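Local atomic coordinates of alpha-11 giardin (Giardia intestinalis, PDB entry 2II2), a protein that binds calcium as an unusual member of the annexin family and probably takes part in parasite attachment and cytoskeletal rearrangement. Residues A[247-253]-A[287-292]; A[163-168]-A[197-201]; A[76-80]-A[262-266]. All blocks are in the same frame, centred on the assembly; numbering follows the deposited sequence. Where two conformers were deposited one is given.

Contact 1: A[247-253]-A[287-292]; sequences QNDDMAY and RFQSKE
Gln247 and Asn248 lie in the loop that leads into helix 249-263. Asn248 is the N-cap: with chi1 t, its OD1 accepts from Met251 N at 2.9 Å. Asp249 faces the other segment, its CA 8.1 Å from Ser290 CA. Its OD1 forms a salt bridge with Arg287, at 2.8 Å to NH2 and 3.0 Å to NH1. One water joins Asp249 OD2 to Tyr253 OH, another joins it to Ser290 OG and Glu292 OE2; Glu292 also forms a salt bridge with Lys295. Tyr253 (chi1 m) reaches across, and its OH accepts from Ser290 N at 2.9 Å. The edge of Phe288 meets its face in a T-shaped stack, with centroids 4.9 Å apart and planes at 87°. Phe288 leaves the helical conformation, and Ser290 OG accepts from Glu292 N in an ST turn. Arg287 also donates to the carbonyls of Val244 and Thr246. The guanidinium thus ends at the loop joining the first two annexin-repeat helices, the type II calcium site of canonical repeats.

Contact 2: A[163-168]-A[197-201]; sequences LKHNLI and FEVLT
Helices 163-168 and 197-201 cross at -63°, with their segment axes 11.0 Å apart. The nearest CA atoms are those of Lys164 and Phe197, at 6.8 Å. Helix 163-168 widens to a pi-type turn at 165-168. These are the first and third helices of one annexin repeat. Phe197 (chi1 t) is a knob in a hole formed by Leu163, Lys164, Leu167 and Ile168. Its CD1 is 3.7 Å from Leu163 CB, its CE1 4.4 Å from Leu167 CD1, and its CZ 4.0 Å from Ile168 CD1. The ring edge meets the backbone, with CE1 3.5 Å from Lys164 N. A second apolar patch lies one turn on: Thr201 CG2 is 3.7 Å from Ile168 CD1 and 3.9 Å from Lys164 CG. Polar groups bond locally. Thr201 OG1, with chi1 p, donates to Phe197 O at 2.8 Å, so its methyl is turned to the contact. Lys164 extends past the interface and pairs with Asp169. The helices are therefore joined by apolar contacts, with the charge of Lys164 kept at the margin.

Contact 3: A[76-80]-A[262-266]; sequences NISAR and LFHDL. With SO4 (sulfate ion), chain B.
This contact lies near the centre of the chain, where the second annexin repeat meets the fourth. The first turn of helix 76-89 packs on the C-terminal end of helix 249-263 and the residues that follow. Residues 264-266 keep helical phi/psi without the regular bonds. The closest CA atoms are those of Asn76 and Leu262, 6.3 Å apart. Asn76 takes chi1 t and points toward the other segment. Its ND2 lies 2.8 Å from Leu262 O, and its OD1 lies 3.5 Å from Leu266 CD1. The same OD1 accepts from Arg80 NE at 2.9 Å and from Arg80 NH2 at 3.2 Å, so the amide holds the guanidinium one turn on. In annexins the first two helices of repeats two and four line the central hydrophilic channel of the disc, and the polar pair of Asn76 and buried Arg80 is consistent with that place. Arg80 NH1 donates to Ile103 O, in the loop ahead of helix 106-120. Arg80 NH2 is 3.8 Å from Phe263 CE1, near the plane of the ring, and 3.5 Å from Leu266 CD1. Leu262 adds apolar contacts. With chi1 m and chi2 t, it brings CD2 to 3.8 Å from Ala79 CB and 4.0 Å from Arg80 CG. At the N-terminal end of helix 76-89, Asn76 N donates to O3 of a sulfate ion at 2.9 Å. This anion probably came from the crystallisation liquor.

Contact 3 is buried, close to the chain centre. Contacts 1 and 2 are only partly buried and lie further out. Contacts 1 and 3 share helix 249-263: contact 1 uses its start, contact 3 its end. Their centres are 22 Å apart. Contact 2 stands alone in the third repeat, its centre about 35 Å from that of contact 1 and 34 Å from that of contact 3. Contacts 1 and 2 each join parts of a single repeat, while contact 3 joins two repeats distant in sequence. Contact 1 combines a salt bridge and waters with a T-shaped aromatic pair; apolar side chains dominate contact 2. Contact 3 mixes leucine packing with a buried arginine.

Contact 1: A[247-253]-A[287-292]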
ATOM      1  N   GLN A 247     -13.962  -8.479  -6.126  1.00 10.00           N
ATOM      2  CA  GLN A 247     -15.334  -8.900  -5.893  1.00 11.61           C
ATOM      3  C   GLN A 247     -15.584  -9.320  -4.437  1.00 11.50           C
ATOM      4  O   GLN A 247     -16.664  -9.088  -3.876  1.00 12.85           O
ATOM      5  CB  GLN A 247     -15.713 -10.072  -6.829  1.00 14.25           C
ATOM      6  CG  GLN A 247     -15.622  -9.800  -8.323  1.00 16.42           C
ATOM      7  CD  GLN A 247     -16.960  -9.453  -8.926  1.00 16.54           C
ATOM      8  OE1 GLN A 247     -17.133  -8.406  -9.573  1.00 18.94           O
ATOM      9  NE2 GLN A 247     -17.918 -10.335  -8.723  1.00 16.26           N
ATOM     10  N   ASN A 248     -14.588  -9.950  -3.830  1.00  9.78           N
ATOM     11  CA  ASN A 248     -14.724 -10.437  -2.468  1.00 10.33           C
ATOM     12  C   ASN A 248     -14.625  -9.264  -1.505  1.00  9.73           C
ATOM     13  O   ASN A 248     -13.569  -8.596  -1.431  1.00  9.84           O
ATOM     14  CB  ASN A 248     -13.599 -11.414  -2.163  1.00 11.24           C
ATOM     15  CG  ASN A 248     -13.751 -12.009  -0.797  1.00 12.24           C
ATOM     16  OD1 ASN A 248     -13.263 -11.459   0.172  1.00 12.24           O
ATOM     17  ND2 ASN A 248     -14.554 -13.064  -0.689  1.00 16.40           N
ATOM     18  N   ASP A 249     -15.710  -8.997  -0.773  1.00 10.34           N
ATOM     19  CA  ASP A 249     -15.706  -7.833   0.121  1.00 10.26           C
ATOM     20  C   ASP A 249     -14.630  -7.901   1.200  1.00 10.25           C
ATOM     21  O   ASP A 249     -13.982  -6.904   1.501  1.00 10.49           O
ATOM     22  CB  ASP A 249     -17.063  -7.636   0.804  1.00 11.69           C
ATOM     23  CG  ASP A 249     -18.076  -6.874  -0.045  1.00 12.57           C
ATOM     24  OD1 ASP A 249     -17.759  -6.474  -1.185  1.00 13.67           O
ATOM     25  OD2 ASP A 249     -19.195  -6.644   0.473  1.00 15.02           O
ATOM     26  N   ASP A 250     -14.426  -9.066   1.795  1.00 10.39           N
ATOM     27  CA  ASP A 250     -13.436  -9.135   2.861  1.00 10.31           C
ATOM     28  C   ASP A 250     -12.091  -8.680   2.334  1.00  9.39           C
ATOM     29  O   ASP A 250     -11.373  -7.850   2.960  1.00 10.35           O
ATOM     30  CB  ASP A 250     -13.350 -10.552   3.418  1.00 11.66           C
ATOM     31  CG  ASP A 250     -14.509 -10.902   4.315  1.00 13.76           C
ATOM     32  OD1 ASP A 250     -15.351 -10.048   4.633  1.00 16.32           O
ATOM     33  OD2 ASP A 250     -14.587 -12.075   4.706  1.00 18.49           O
ATOM     34  N   MET A 251     -11.739  -9.177   1.149  1.00  9.00           N
ATOM     35  CA  MET A 251     -10.450  -8.779   0.556  1.00  8.67           C
ATOM     36  C   MET A 251     -10.425  -7.311   0.103  1.00  7.69           C
ATOM     37  O   MET A 251      -9.443  -6.598   0.333  1.00  8.00           O
ATOM     38  CB  MET A 251     -10.088  -9.691  -0.614  1.00  8.66           C
ATOM     39  CG  MET A 251      -9.901 -11.137  -0.183  1.00 10.23           C
ATOM     40  SD  MET A 251      -9.525 -12.241  -1.566  1.00 13.04           S
ATOM     41  CE  MET A 251      -7.914 -11.587  -2.083  1.00 14.44           C
ATOM     42  N   ALA A 252     -11.497  -6.872  -0.555  1.00  7.36           N
ATOM     43  CA  ALA A 252     -11.520  -5.498  -1.062  1.00  7.22           C
ATOM     44  C   ALA A 252     -11.376  -4.506   0.104  1.00  6.58           C
ATOM     45  O   ALA A 252     -10.623  -3.531   0.012  1.00  6.30           O
ATOM     46  CB  ALA A 252     -12.818  -5.248  -1.766  1.00  7.49           C
ATOM     47  N   TYR A 253     -12.093  -4.745   1.198  1.00  6.97           N
ATOM     48  CA  TYR A 253     -12.058  -3.823   2.312  1.00  6.80           C
ATOM     49  C   TYR A 253     -10.732  -3.908   3.060  1.00  7.29           C
ATOM     50  O   TYR A 253     -10.188  -2.874   3.487  1.00  7.58           O
ATOM     51  CB  TYR A 253     -13.205  -4.092   3.293  1.00  8.04           C
ATOM     52  CG  TYR A 253     -14.558  -3.578   2.869  1.00  8.61           C
ATOM     53  CD1 TYR A 253     -15.248  -4.181   1.801  1.00  9.44           C
ATOM     54  CD2 TYR A 253     -15.185  -2.537   3.573  1.00  9.79           C
ATOM     55  CE1 TYR A 253     -16.509  -3.735   1.417  1.00 10.81           C
ATOM     56  CE2 TYR A 253     -16.481  -2.089   3.187  1.00 10.64           C
ATOM     57  CZ  TYR A 253     -17.119  -2.716   2.126  1.00 10.93           C
ATOM     58  OH  TYR A 253     -18.359  -2.278   1.740  1.00 13.11           O
ATOM     59  N   ARG A 287     -18.689   1.889  -3.862  1.00  9.12           N
ATOM     60  CA  ARG A 287     -18.153   0.547  -3.659  1.00  9.21           C
ATOM     61  C   ARG A 287     -18.355   0.026  -2.262  1.00  8.49           C
ATOM     62  O   ARG A 287     -18.672  -1.160  -2.072  1.00  9.16           O
ATOM     63  CB  ARG A 287     -16.645   0.502  -4.014  1.00  9.54           C
ATOM     64  CG  ARG A 287     -15.920  -0.808  -3.622  1.00 10.12           C
ATOM     65  CD  ARG A 287     -16.496  -1.948  -4.406  1.00  9.65           C
ATOM     66  NE  ARG A 287     -15.954  -3.299  -4.125  1.00 10.39           N
ATOM     67  CZ  ARG A 287     -16.456  -4.150  -3.224  1.00 10.10           C
ATOM     68  NH1 ARG A 287     -17.472  -3.787  -2.442  1.00  8.87           N
ATOM     69  NH2 ARG A 287     -15.957  -5.379  -3.091  1.00 11.65           N
ATOM     70  N   PHE A 288     -18.111   0.876  -1.272  1.00  8.89           N
ATOM     71  CA  PHE A 288     -17.998   0.410   0.127  1.00  9.57           C
ATOM     72  C   PHE A 288     -19.323   0.632   0.854  1.00 10.00           C
ATOM     73  O   PHE A 288     -19.479   1.564   1.676  1.00 12.26           O
ATOM     74  CB  PHE A 288     -16.791   1.054   0.815  1.00  9.46           C
ATOM     75  CG  PHE A 288     -15.487   0.734   0.141  1.00  9.57           C
ATOM     76  CD1 PHE A 288     -14.880   1.669  -0.683  1.00 10.96           C
ATOM     77  CD2 PHE A 288     -14.900  -0.524   0.270  1.00 10.66           C
ATOM     78  CE1 PHE A 288     -13.686   1.375  -1.339  1.00 11.33           C
ATOM     79  CE2 PHE A 288     -13.707  -0.817  -0.388  1.00  9.79           C
ATOM     80  CZ  PHE A 288     -13.108   0.146  -1.190  1.00 10.11           C
ATOM     81  N   GLN A 289     -20.294  -0.210   0.518  0.50 10.51           N
ATOM     82  CA  GLN A 289     -21.658  -0.094   1.043  0.50 12.22           C
ATOM     83  C   GLN A 289     -22.116  -1.291   1.881  0.50 12.94           C
ATOM     84  O   GLN A 289     -23.320  -1.567   1.998  0.50 12.96           O
ATOM     85  CB  GLN A 289     -22.643   0.077  -0.112  0.50 12.55           C
ATOM     86  CG  GLN A 289     -22.534   1.390  -0.831  0.50 14.64           C
ATOM     87  CD  GLN A 289     -23.526   2.391  -0.337  0.50 17.05           C
ATOM     88  OE1 GLN A 289     -24.736   2.211  -0.487  0.50 19.37           O
ATOM     89  NE2 GLN A 289     -23.030   3.464   0.255  0.50 17.25           N
ATOM     90  N   SER A 290     -21.185  -2.003   2.483  1.00 13.63           N
ATOM     91  CA  SER A 290     -21.555  -3.183   3.277  1.00 13.83           C
ATOM     92  C   SER A 290     -22.329  -2.874   4.548  1.00 15.15           C
ATOM     93  O   SER A 290     -22.052  -1.860   5.205  1.00 16.79           O
ATOM     94  CB  SER A 290     -20.300  -3.967   3.636  1.00 13.83           C
ATOM     95  OG  SER A 290     -20.632  -5.062   4.474  1.00 13.64           O
ATOM     96  N   LYS A 291     -23.265  -3.759   4.905  1.00 15.74           N
ATOM     97  CA  LYS A 291     -24.007  -3.641   6.165  1.00 16.91           C
ATOM     98  C   LYS A 291     -23.359  -4.438   7.303  1.00 15.26           C
ATOM     99  O   LYS A 291     -23.859  -4.421   8.435  1.00 16.33           O
ATOM    100  CB  LYS A 291     -25.455  -4.122   5.983  1.00 17.85           C
ATOM    101  CG  LYS A 291     -25.607  -5.645   5.853  1.00 19.79           C
ATOM    102  CD  LYS A 291     -27.019  -6.064   5.476  1.00 20.50           C
ATOM    103  CE  LYS A 291     -27.243  -7.549   5.723  1.00 24.96           C
ATOM    104  NZ  LYS A 291     -28.539  -8.024   5.153  1.00 26.95           N
ATOM    105  N   GLU A 292     -22.288  -5.165   7.003  1.00 13.72           N
ATOM    106  CA  GLU A 292     -21.603  -5.947   8.022  1.00 13.24           C
ATOM    107  C   GLU A 292     -21.040  -4.978   9.046  1.00 11.82           C
ATOM    108  O   GLU A 292     -20.466  -3.931   8.686  1.00 11.14           O
ATOM    109  CB  GLU A 292     -20.493  -6.797   7.409  1.00 13.65           C
ATOM    110  CG  GLU A 292     -20.958  -7.946   6.521  1.00 16.22           C
ATOM    111  CD  GLU A 292     -19.790  -8.689   5.905  1.00 16.51           C
ATOM    112  OE1 GLU A 292     -18.778  -8.892   6.613  1.00 20.84           O
ATOM    113  OE2 GLU A 292     -19.876  -9.083   4.714  1.00 23.69           O
TER
HETATM  114  O   HOH W   1     -19.527  -3.853  -0.098  1.00 13.72           O
HETATM  115  O   HOH W   2     -20.096  -7.171   2.884  1.00 18.50           O

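Contact 2: A[163-168]-A[197-201]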
ATOM      1  N   LEU A 163      10.659  -5.444 -22.496  1.00  9.21           N
ATOM      2  CA  LEU A 163       9.303  -5.557 -21.986  1.00  8.94           C
ATOM      3  C   LEU A 163       8.332  -6.143 -23.005  1.00  8.48           C
ATOM      4  O   LEU A 163       7.513  -6.990 -22.661  1.00  9.09           O
ATOM      5  CB  LEU A 163       8.767  -4.214 -21.484  1.00  9.08           C
ATOM      6  CG  LEU A 163       9.471  -3.671 -20.243  1.00  8.44           C
ATOM      7  CD1 LEU A 163       8.894  -2.324 -19.858  1.00 10.45           C
ATOM      8  CD2 LEU A 163       9.354  -4.653 -19.054  1.00 10.35           C
ATOM      9  N   LYS A 164       8.391  -5.707 -24.265  1.00  8.78           N
ATOM     10  CA  LYS A 164       7.498  -6.275 -25.268  1.00  9.85           C
ATOM     11  C   LYS A 164       7.774  -7.762 -25.412  1.00  9.74           C
ATOM     12  O   LYS A 164       6.850  -8.583 -25.454  1.00 10.55           O
ATOM     13  CB  LYS A 164       7.688  -5.574 -26.625  1.00  9.23           C
ATOM     14  CG  LYS A 164       6.941  -6.229 -27.808  1.00  9.97           C
ATOM     15  CD  LYS A 164       7.155  -5.412 -29.078  1.00 10.55           C
ATOM     16  CE  LYS A 164       6.385  -5.985 -30.251  1.00 12.90           C
ATOM     17  NZ  LYS A 164       7.021  -7.220 -30.734  1.00 14.44           N
ATOM     18  N   HIS A 165       9.044  -8.128 -25.494  1.00 10.10           N
ATOM     19  CA  HIS A 165       9.377  -9.524 -25.711  1.00 10.53           C
ATOM     20  C   HIS A 165       8.853 -10.417 -24.590  1.00 10.09           C
ATOM     21  O   HIS A 165       8.231 -11.450 -24.830  1.00 10.58           O
ATOM     22  CB  HIS A 165      10.870  -9.704 -25.836  1.00 11.96           C
ATOM     23  CG  HIS A 165      11.256 -11.109 -26.110  1.00 15.15           C
ATOM     24  ND1 HIS A 165      11.023 -11.709 -27.327  1.00 17.98           N
ATOM     25  CD2 HIS A 165      11.790 -12.058 -25.310  1.00 18.18           C
ATOM     26  CE1 HIS A 165      11.425 -12.968 -27.274  1.00 18.35           C
ATOM     27  NE2 HIS A 165      11.899 -13.204 -26.064  1.00 19.41           N
ATOM     28  N   ASN A 166       9.123 -10.002 -23.358  1.00  8.34           N
ATOM     29  CA  ASN A 166       8.739 -10.823 -22.225  1.00  8.63           C
ATOM     30  C   ASN A 166       7.264 -10.783 -21.920  1.00  9.09           C
ATOM     31  O   ASN A 166       6.674 -11.827 -21.630  1.00  9.44           O
ATOM     32  CB  ASN A 166       9.526 -10.410 -20.992  1.00  9.56           C
ATOM     33  CG  ASN A 166      10.946 -10.936 -21.009  1.00 10.05           C
ATOM     34  OD1 ASN A 166      11.165 -12.134 -20.796  1.00 10.89           O
ATOM     35  ND2 ASN A 166      11.917 -10.067 -21.285  1.00 11.49           N
ATOM     36  N   LEU A 167       6.644  -9.615 -22.044  1.00  8.52           N
ATOM     37  CA  LEU A 167       5.224  -9.505 -21.681  1.00  8.70           C
ATOM     38  C   LEU A 167       4.274  -9.983 -22.753  1.00  8.60           C
ATOM     39  O   LEU A 167       3.189 -10.449 -22.434  1.00 10.29           O
ATOM     40  CB  LEU A 167       4.843  -8.072 -21.266  1.00  9.21           C
ATOM     41  CG  LEU A 167       5.569  -7.538 -20.035  1.00  8.94           C
ATOM     42  CD1 LEU A 167       5.248  -6.072 -19.822  1.00  9.75           C
ATOM     43  CD2 LEU A 167       5.229  -8.321 -18.781  1.00  9.92           C
ATOM     44  N   ILE A 168       4.668  -9.836 -24.016  1.00  9.77           N
ATOM     45  CA  ILE A 168       3.752 -10.131 -25.103  1.00  9.95           C
ATOM     46  C   ILE A 168       4.186 -11.323 -25.947  1.00 10.23           C
ATOM     47  O   ILE A 168       3.370 -12.204 -26.203  1.00 11.65           O
ATOM     48  CB  ILE A 168       3.505  -8.900 -26.003  1.00 10.27           C
ATOM     49  CG1 ILE A 168       2.977  -7.727 -25.166  1.00 11.03           C
ATOM     50  CG2 ILE A 168       2.495  -9.265 -27.111  1.00 11.88           C
ATOM     51  CD1 ILE A 168       2.737  -6.456 -25.923  1.00 11.25           C
ATOM     52  N   PHE A 197       7.299   1.743 -25.211  1.00  8.52           N
ATOM     53  CA  PHE A 197       6.532   0.500 -25.203  1.00  8.65           C
ATOM     54  C   PHE A 197       5.159   0.741 -25.819  1.00  8.13           C
ATOM     55  O   PHE A 197       4.668  -0.062 -26.593  1.00  8.69           O
ATOM     56  CB  PHE A 197       6.385  -0.007 -23.771  1.00  8.35           C
ATOM     57  CG  PHE A 197       5.603  -1.297 -23.659  1.00  8.35           C
ATOM     58  CD1 PHE A 197       6.267  -2.512 -23.595  1.00  8.25           C
ATOM     59  CD2 PHE A 197       4.224  -1.293 -23.598  1.00  7.92           C
ATOM     60  CE1 PHE A 197       5.584  -3.688 -23.472  1.00  8.55           C
ATOM     61  CE2 PHE A 197       3.495  -2.482 -23.455  1.00  8.45           C
ATOM     62  CZ  PHE A 197       4.186  -3.684 -23.394  1.00  8.51           C
ATOM     63  N   GLU A 198       4.516   1.841 -25.459  1.00  9.53           N
ATOM     64  CA  GLU A 198       3.170   2.146 -25.971  1.00  9.30           C
ATOM     65  C   GLU A 198       3.220   2.328 -27.486  1.00  9.83           C
ATOM     66  O   GLU A 198       2.343   1.854 -28.204  1.00 10.73           O
ATOM     67  CB  GLU A 198       2.594   3.375 -25.275  1.00 10.29           C
ATOM     68  CG  GLU A 198       2.203   3.068 -23.833  1.00  9.74           C
ATOM     69  CD  GLU A 198       1.412   4.164 -23.165  1.00 11.81           C
ATOM     70  OE1 GLU A 198       1.325   5.281 -23.718  1.00 14.89           O
ATOM     71  OE2 GLU A 198       0.885   3.887 -22.069  1.00 12.64           O
ATOM     72  N   VAL A 199       4.265   2.979 -27.986  1.00 10.07           N
ATOM     73  CA  VAL A 199       4.406   3.198 -29.412  1.00 10.77           C
ATOM     74  C   VAL A 199       4.652   1.861 -30.125  1.00 11.34           C
ATOM     75  O   VAL A 199       4.045   1.570 -31.153  1.00 11.88           O
ATOM     76  CB  VAL A 199       5.544   4.201 -29.721  1.00 11.62           C
ATOM     77  CG1 VAL A 199       5.827   4.283 -31.234  1.00 13.59           C
ATOM     78  CG2 VAL A 199       5.206   5.589 -29.176  1.00 11.99           C
ATOM     79  N   LEU A 200       5.552   1.057 -29.576  1.00 10.93           N
ATOM     80  CA  LEU A 200       5.907  -0.235 -30.164  1.00 12.27           C
ATOM     81  C   LEU A 200       4.743  -1.235 -30.231  1.00 11.60           C
ATOM     82  O   LEU A 200       4.622  -2.036 -31.178  1.00 12.00           O
ATOM     83  CB  LEU A 200       7.016  -0.877 -29.320  1.00 12.75           C
ATOM     84  CG  LEU A 200       8.473  -0.448 -29.465  1.00 14.81           C
ATOM     85  CD1 LEU A 200       9.343  -1.156 -28.445  1.00 16.57           C
ATOM     86  CD2 LEU A 200       8.970  -0.772 -30.860  1.00 17.03           C
ATOM     87  N   THR A 201       3.887  -1.221 -29.213  1.00 10.90           N
ATOM     88  CA  THR A 201       2.906  -2.293 -29.063  1.00 11.12           C
ATOM     89  C   THR A 201       1.453  -1.879 -29.276  1.00 11.41           C
ATOM     90  O   THR A 201       0.587  -2.736 -29.491  1.00 12.65           O
ATOM     91  CB  THR A 201       2.947  -2.905 -27.626  1.00 10.44           C
ATOM     92  OG1 THR A 201       2.529  -1.926 -26.675  1.00  9.57           O
ATOM     93  CG2 THR A 201       4.318  -3.444 -27.279  1.00 10.14           C
TER

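Contact 3: A[76-80]-A[262-266]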
ATOM      1  N   ASN A  76       4.044   5.902  10.402  1.00  9.64           N
ATOM      2  CA  ASN A  76       4.000   5.177   9.141  1.00  9.90           C
ATOM      3  C   ASN A  76       4.966   3.983   9.103  1.00  9.33           C
ATOM      4  O   ASN A  76       4.617   2.912   8.595  1.00 10.15           O
ATOM      5  CB  ASN A  76       4.294   6.161   8.020  1.00  9.67           C
ATOM      6  CG  ASN A  76       4.189   5.534   6.675  1.00 10.95           C
ATOM      7  OD1 ASN A  76       5.198   5.165   6.058  1.00 12.59           O
ATOM      8  ND2 ASN A  76       2.961   5.391   6.198  1.00 13.06           N
ATOM      9  N   ILE A  77       6.182   4.158   9.632  1.00 10.05           N
ATOM     10  CA  ILE A  77       7.145   3.070   9.555  1.00 10.00           C
ATOM     11  C   ILE A  77       6.705   1.902  10.450  1.00  9.58           C
ATOM     12  O   ILE A  77       6.820   0.749  10.059  1.00 10.94           O
ATOM     13  CB  ILE A  77       8.594   3.554   9.835  1.00 11.13           C
ATOM     14  CG1 ILE A  77       9.076   4.529   8.744  1.00 12.71           C
ATOM     15  CG2 ILE A  77       9.530   2.364   9.982  1.00 11.60           C
ATOM     16  CD1 ILE A  77       9.096   3.952   7.304  1.00 15.38           C
ATOM     17  N   SER A  78       6.194   2.204  11.644  1.00 10.12           N
ATOM     18  CA  SER A  78       5.668   1.179  12.531  1.00 10.92           C
ATOM     19  C   SER A  78       4.523   0.414  11.873  1.00 10.39           C
ATOM     20  O   SER A  78       4.468  -0.816  11.929  1.00 11.06           O
ATOM     21  CB  SER A  78       5.188   1.813  13.841  1.00 11.49           C
ATOM     22  OG  SER A  78       4.483   0.901  14.632  1.00 13.95           O
ATOM     23  N   ALA A  79       3.648   1.148  11.203  1.00  9.63           N
ATOM     24  CA  ALA A  79       2.544   0.538  10.472  1.00 10.10           C
ATOM     25  C   ALA A  79       3.076  -0.435   9.415  1.00  9.76           C
ATOM     26  O   ALA A  79       2.577  -1.555   9.275  1.00 10.06           O
ATOM     27  CB  ALA A  79       1.679   1.615   9.826  1.00 10.88           C
ATOM     28  N   ARG A  80       4.085  -0.009   8.661  1.00  9.69           N
ATOM     29  CA  ARG A  80       4.680  -0.877   7.642  1.00  9.56           C
ATOM     30  C   ARG A  80       5.266  -2.141   8.256  1.00  9.90           C
ATOM     31  O   ARG A  80       5.083  -3.239   7.698  1.00  9.69           O
ATOM     32  CB  ARG A  80       5.765  -0.129   6.879  1.00 10.27           C
ATOM     33  CG  ARG A  80       5.241   0.973   5.952  1.00 11.15           C
ATOM     34  CD  ARG A  80       6.379   1.538   5.149  1.00 12.91           C
ATOM     35  NE  ARG A  80       6.027   2.844   4.593  1.00 13.91           N
ATOM     36  CZ  ARG A  80       5.948   3.139   3.295  1.00 14.47           C
ATOM     37  NH1 ARG A  80       6.195   2.238   2.345  1.00 14.79           N
ATOM     38  NH2 ARG A  80       5.616   4.368   2.947  1.00 13.33           N
ATOM     39  N   LEU A 262      -1.824   3.364   5.195  1.00  6.99           N
ATOM     40  CA  LEU A 262      -0.418   3.621   4.901  1.00  7.26           C
ATOM     41  C   LEU A 262      -0.122   4.911   4.103  1.00  7.01           C
ATOM     42  O   LEU A 262       0.894   5.578   4.331  1.00  8.00           O
ATOM     43  CB  LEU A 262       0.220   2.450   4.154  1.00  6.99           C
ATOM     44  CG  LEU A 262       0.314   1.112   4.890  1.00  8.24           C
ATOM     45  CD1 LEU A 262       0.886   0.032   3.966  1.00  8.90           C
ATOM     46  CD2 LEU A 262       1.239   1.295   6.094  1.00 11.28           C
ATOM     47  N   PHE A 263      -1.007   5.224   3.140  1.00  7.25           N
ATOM     48  CA  PHE A 263      -0.613   6.179   2.112  1.00  7.10           C
ATOM     49  C   PHE A 263      -1.464   7.434   2.015  1.00  6.96           C
ATOM     50  O   PHE A 263      -1.143   8.296   1.183  1.00  7.30           O
ATOM     51  CB  PHE A 263      -0.571   5.483   0.762  1.00  6.91           C
ATOM     52  CG  PHE A 263       0.331   4.283   0.723  1.00  7.35           C
ATOM     53  CD1 PHE A 263       1.671   4.381   1.089  1.00  8.80           C
ATOM     54  CD2 PHE A 263      -0.166   3.035   0.322  1.00  8.01           C
ATOM     55  CE1 PHE A 263       2.492   3.263   1.060  1.00 10.94           C
ATOM     56  CE2 PHE A 263       0.668   1.921   0.275  1.00  9.58           C
ATOM     57  CZ  PHE A 263       1.989   2.032   0.643  1.00 10.43           C
ATOM     58  N   HIS A 264      -2.471   7.568   2.882  1.00  7.39           N
ATOM     59  CA  HIS A 264      -3.390   8.706   2.721  1.00  7.79           C
ATOM     60  C   HIS A 264      -2.695  10.068   2.837  1.00  8.00           C
ATOM     61  O   HIS A 264      -3.132  11.032   2.212  1.00  9.01           O
ATOM     62  CB  HIS A 264      -4.564   8.637   3.717  1.00  8.52           C
ATOM     63  CG  HIS A 264      -4.134   8.860   5.121  1.00  8.55           C
ATOM     64  ND1 HIS A 264      -4.339  10.056   5.773  1.00  9.23           N
ATOM     65  CD2 HIS A 264      -3.407   8.082   5.962  1.00  9.14           C
ATOM     66  CE1 HIS A 264      -3.801   9.988   6.979  1.00  9.51           C
ATOM     67  NE2 HIS A 264      -3.192   8.817   7.109  1.00  8.46           N
ATOM     68  N   ASP A 265      -1.660  10.163   3.676  1.00  7.87           N
ATOM     69  CA  ASP A 265      -0.907  11.415   3.756  1.00  8.82           C
ATOM     70  C   ASP A 265       0.231  11.451   2.745  1.00  8.72           C
ATOM     71  O   ASP A 265       0.409  12.435   2.011  1.00  9.31           O
ATOM     72  CB  ASP A 265      -0.271  11.678   5.149  1.00  9.68           C
ATOM     73  CG  ASP A 265      -1.279  12.051   6.217  1.00 10.70           C
ATOM     74  OD1 ASP A 265      -2.205  12.865   5.976  1.00 12.30           O
ATOM     75  OD2 ASP A 265      -1.118  11.549   7.346  1.00 12.98           O
ATOM     76  N   LEU A 266       1.036  10.389   2.735  1.00  7.96           N
ATOM     77  CA  LEU A 266       2.257  10.384   1.929  1.00  9.10           C
ATOM     78  C   LEU A 266       1.965  10.557   0.448  1.00  7.84           C
ATOM     79  O   LEU A 266       2.763  11.145  -0.296  1.00  9.01           O
ATOM     80  CB  LEU A 266       3.026   9.079   2.134  1.00  9.12           C
ATOM     81  CG  LEU A 266       3.778   8.981   3.453  1.00 12.06           C
ATOM     82  CD1 LEU A 266       4.229   7.540   3.611  1.00 13.23           C
ATOM     83  CD2 LEU A 266       4.972   9.947   3.504  1.00 12.72           C
TER
HETATM   84  S   SO4 B 801       5.033   9.712  11.116  1.00 21.13           S
HETATM   85  O1  SO4 B 801       5.499  10.724  10.168  1.00 24.57           O
HETATM   86  O2  SO4 B 801       4.423  10.387  12.258  1.00 23.73           O
HETATM   87  O3  SO4 B 801       4.090   8.782  10.485  1.00 20.23           O
HETATM   88  O4  SO4 B 801       6.195   8.959  11.602  1.00 22.00           O